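Side-chain contact in Poly(Beta-D-mannuronate) lyase (Pseudopedobacter saltans, PDB 7O79), which probably cleaves poly(beta-D-mannuronate), the mannuronate polymer of alginate, as a polysaccharide lyase of family PL6 built on a parallel beta-helix: residues S9-A14 with D22-Q27. Residues are numbered along the deposited sequence; the frame is centred on the assembly and turned at random.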
ATOM      1  N   SER A   9      -0.495  36.142  -0.941  1.00 36.73           N
ATOM      2  CA  SER A   9      -0.997  36.996  -2.008  1.00 36.96           C
ATOM      3  C   SER A   9      -0.114  36.895  -3.248  1.00 35.66           C
ATOM      4  O   SER A   9      -0.609  36.698  -4.364  1.00 34.75           O
ATOM      5  CB  SER A   9      -1.090  38.442  -1.509  1.00 41.30           C
ATOM      6  OG  SER A   9      -1.307  39.353  -2.575  1.00 48.44           O
ATOM      7  N   GLU A  10       1.206  37.015  -3.067  1.00 35.35           N
ATOM      8  CA  GLU A  10       2.117  36.912  -4.200  1.00 36.78           C
ATOM      9  C   GLU A  10       2.047  35.524  -4.840  1.00 35.85           C
ATOM     10  O   GLU A  10       2.078  35.400  -6.071  1.00 33.42           O
ATOM     11  CB  GLU A  10       3.547  37.236  -3.762  1.00 37.47           C
ATOM     12  CG  GLU A  10       3.735  38.599  -3.106  1.00 39.54           C
ATOM     13  CD  GLU A  10       5.196  39.018  -3.058  1.00 41.10           C
ATOM     14  OE1 GLU A  10       6.075  38.131  -3.048  1.00 39.22           O
ATOM     15  OE2 GLU A  10       5.472  40.236  -3.038  1.00 47.04           O
ATOM     16  N   LEU A  11       1.937  34.477  -4.015  1.00 32.56           N
ATOM     17  CA  LEU A  11       1.869  33.101  -4.511  1.00 31.72           C
ATOM     18  C   LEU A  11       0.680  32.885  -5.451  1.00 33.95           C
ATOM     19  O   LEU A  11       0.827  32.309  -6.541  1.00 31.74           O
ATOM     20  CB  LEU A  11       1.793  32.143  -3.321  1.00 32.49           C
ATOM     21  CG  LEU A  11       1.664  30.658  -3.642  1.00 29.49           C
ATOM     22  CD1 LEU A  11       2.845  30.175  -4.512  1.00 28.84           C
ATOM     23  CD2 LEU A  11       1.552  29.881  -2.341  1.00 29.66           C
ATOM     24  N   ASN A  12      -0.513  33.324  -5.044  1.00 31.66           N
ATOM     25  CA  ASN A  12      -1.677  33.131  -5.904  1.00 34.59           C
ATOM     26  C   ASN A  12      -1.569  33.949  -7.190  1.00 35.11           C
ATOM     27  O   ASN A  12      -2.024  33.495  -8.247  1.00 33.32           O
ATOM     28  CB  ASN A  12      -2.965  33.462  -5.144  1.00 30.95           C
ATOM     29  CG  ASN A  12      -3.211  32.505  -3.972  1.00 39.13           C
ATOM     30  OD1 ASN A  12      -2.742  31.365  -3.978  1.00 36.32           O
ATOM     31  ND2 ASN A  12      -3.935  32.971  -2.964  1.00 37.75           N
ATOM     32  N   LYS A  13      -0.950  35.134  -7.131  1.00 34.07           N
ATOM     33  CA  LYS A  13      -0.707  35.906  -8.350  1.00 36.27           C
ATOM     34  C   LYS A  13       0.232  35.157  -9.288  1.00 34.49           C
ATOM     35  O   LYS A  13      -0.015  35.072 -10.497  1.00 35.50           O
ATOM     36  CB  LYS A  13      -0.131  37.283  -8.004  1.00 37.36           C
ATOM     37  CG  LYS A  13      -1.121  38.241  -7.334  1.00 41.21           C
ATOM     38  CD  LYS A  13      -0.832  39.702  -7.688  1.00 42.81           C
ATOM     39  N   ALA A  14       1.328  34.619  -8.746  1.00 33.58           N
ATOM     40  CA  ALA A  14       2.262  33.846  -9.557  1.00 33.52           C
ATOM     41  C   ALA A  14       1.591  32.617 -10.160  1.00 32.08           C
ATOM     42  O   ALA A  14       1.839  32.276 -11.322  1.00 31.61           O
ATOM     43  CB  ALA A  14       3.468  33.440  -8.719  1.00 29.40           C
ATOM     44  N   ASP A  22       7.787  28.097 -16.484  1.00 25.85           N
ATOM     45  CA  ASP A  22       8.157  28.969 -15.376  1.00 32.12           C
ATOM     46  C   ASP A  22       8.401  28.178 -14.092  1.00 29.67           C
ATOM     47  O   ASP A  22       7.987  27.027 -13.946  1.00 28.74           O
ATOM     48  CB  ASP A  22       7.062  29.998 -15.104  1.00 31.20           C
ATOM     49  CG  ASP A  22       7.147  31.203 -16.024  1.00 34.49           C
ATOM     50  OD1 ASP A  22       8.098  31.281 -16.833  1.00 33.25           O
ATOM     51  OD2 ASP A  22       6.263  32.085 -15.909  1.00 32.99           O
ATOM     52  N   ALA A  23       9.072  28.834 -13.141  1.00 33.37           N
ATOM     53  CA  ALA A  23       9.238  28.330 -11.782  1.00 30.52           C
ATOM     54  C   ALA A  23       8.853  29.413 -10.779  1.00 34.66           C
ATOM     55  O   ALA A  23       9.206  30.587 -10.944  1.00 35.04           O
ATOM     56  CB  ALA A  23      10.668  27.852 -11.527  1.00 30.21           C
ATOM     57  N   ILE A  24       8.100  29.010  -9.759  1.00 30.16           N
ATOM     58  CA  ILE A  24       7.644  29.882  -8.682  1.00 30.00           C
ATOM     59  C   ILE A  24       8.425  29.483  -7.436  1.00 32.54           C
ATOM     60  O   ILE A  24       8.370  28.321  -7.010  1.00 31.09           O
ATOM     61  CB  ILE A  24       6.126  29.758  -8.469  1.00 29.20           C
ATOM     62  CG1 ILE A  24       5.398  29.985  -9.791  1.00 27.49           C
ATOM     63  CG2 ILE A  24       5.631  30.753  -7.409  1.00 29.55           C
ATOM     64  CD1 ILE A  24       3.890  29.625  -9.771  1.00 27.30           C
ATOM     65  N   LEU A  25       9.183  30.429  -6.883  1.00 30.74           N
ATOM     66  CA  LEU A  25      10.157  30.176  -5.828  1.00 33.58           C
ATOM     67  C   LEU A  25       9.690  30.853  -4.545  1.00 35.89           C
ATOM     68  O   LEU A  25       9.595  32.087  -4.496  1.00 34.57           O
ATOM     69  CB  LEU A  25      11.539  30.701  -6.224  1.00 32.71           C
ATOM     70  CG  LEU A  25      12.184  30.340  -7.575  1.00 37.66           C
ATOM     71  CD1 LEU A  25      13.632  30.810  -7.617  1.00 37.56           C
ATOM     72  CD2 LEU A  25      12.114  28.862  -7.874  1.00 35.98           C
ATOM     73  N   MET A  26       9.414  30.055  -3.508  1.00 33.70           N
ATOM     74  CA  MET A  26       8.924  30.591  -2.243  1.00 32.70           C
ATOM     75  C   MET A  26      10.073  30.978  -1.313  1.00 34.60           C
ATOM     76  O   MET A  26      11.057  30.247  -1.169  1.00 33.09           O
ATOM     77  CB  MET A  26       8.006  29.595  -1.529  1.00 34.11           C
ATOM     78  CG  MET A  26       6.716  29.271  -2.287  1.00 35.29           C
ATOM     79  SD  MET A  26       5.915  27.726  -1.777  1.00 32.16           S
ATOM     80  CE  MET A  26       4.831  28.318  -0.469  1.00 29.19           C
ATOM     81  N   GLN A  27       9.930  32.135  -0.666  1.00 38.88           N
ATOM     82  CA  GLN A  27      10.961  32.603   0.249  1.00 40.25           C
ATOM     83  C   GLN A  27      10.948  31.797   1.552  1.00 35.16           C
ATOM     84  O   GLN A  27       9.899  31.303   1.978  1.00 36.61           O
ATOM     85  CB  GLN A  27      10.771  34.091   0.546  1.00 41.14           C
ATOM     86  CG  GLN A  27      11.024  34.988  -0.652  1.00 44.24           C
ATOM     87  CD  GLN A  27      12.504  35.255  -0.863  1.00 51.46           C
ATOM     88  OE1 GLN A  27      13.298  35.239   0.087  1.00 51.71           O
ATOM     89  NE2 GLN A  27      12.885  35.509  -2.111  1.00 51.45           N
TER
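Ile24 meets the helix through both of its branches. Its CG2 methyl lies against Ala14 CB at 3.7 Å and also reaches Leu11 CD1 at 4.1 Å, bridging one helical turn. The other branch, with CG1 anti to the carbonyl carbon (chi1 -53°), runs on to put CD1 beside the backbone of Ala14, 3.7 Å from Ala14 O. The side chains of Leu11 and Ile24 cross at about a right angle.

A further apolar touch lies farther along the strand, where Leu11 CD2 meets the terminal methyl of Met26, CE, at 4.1 Å. The bend at chi3 (90°) turns that methyl out of line with the rest of the methionine chain. Leu11 thus divides its two methyls between Ile24 and Met26, while Leu50 of strand 48-52 touches all three side chains and Trp31 adds to the cover over Leu11 and Met26.

The short segments run nearly antiparallel, at 173°, with axes 9.6 Å apart, as helix 8-17 leads back from strand 3-5 to its parallel neighbour 23-26. Cutting Ile24 back to an alanine removes both methyls, and is likely to open a gap between the strand and Ala14 and leave Leu11 CD1 less firmly packed. Between the two segments the contact is apolar, methyl against methyl, with one methyl lying beside a backbone carbonyl; it has no hydrogen bond or salt bridge, consistent with a helix capping the hydrophobic core at the N-terminal end of the beta-helix.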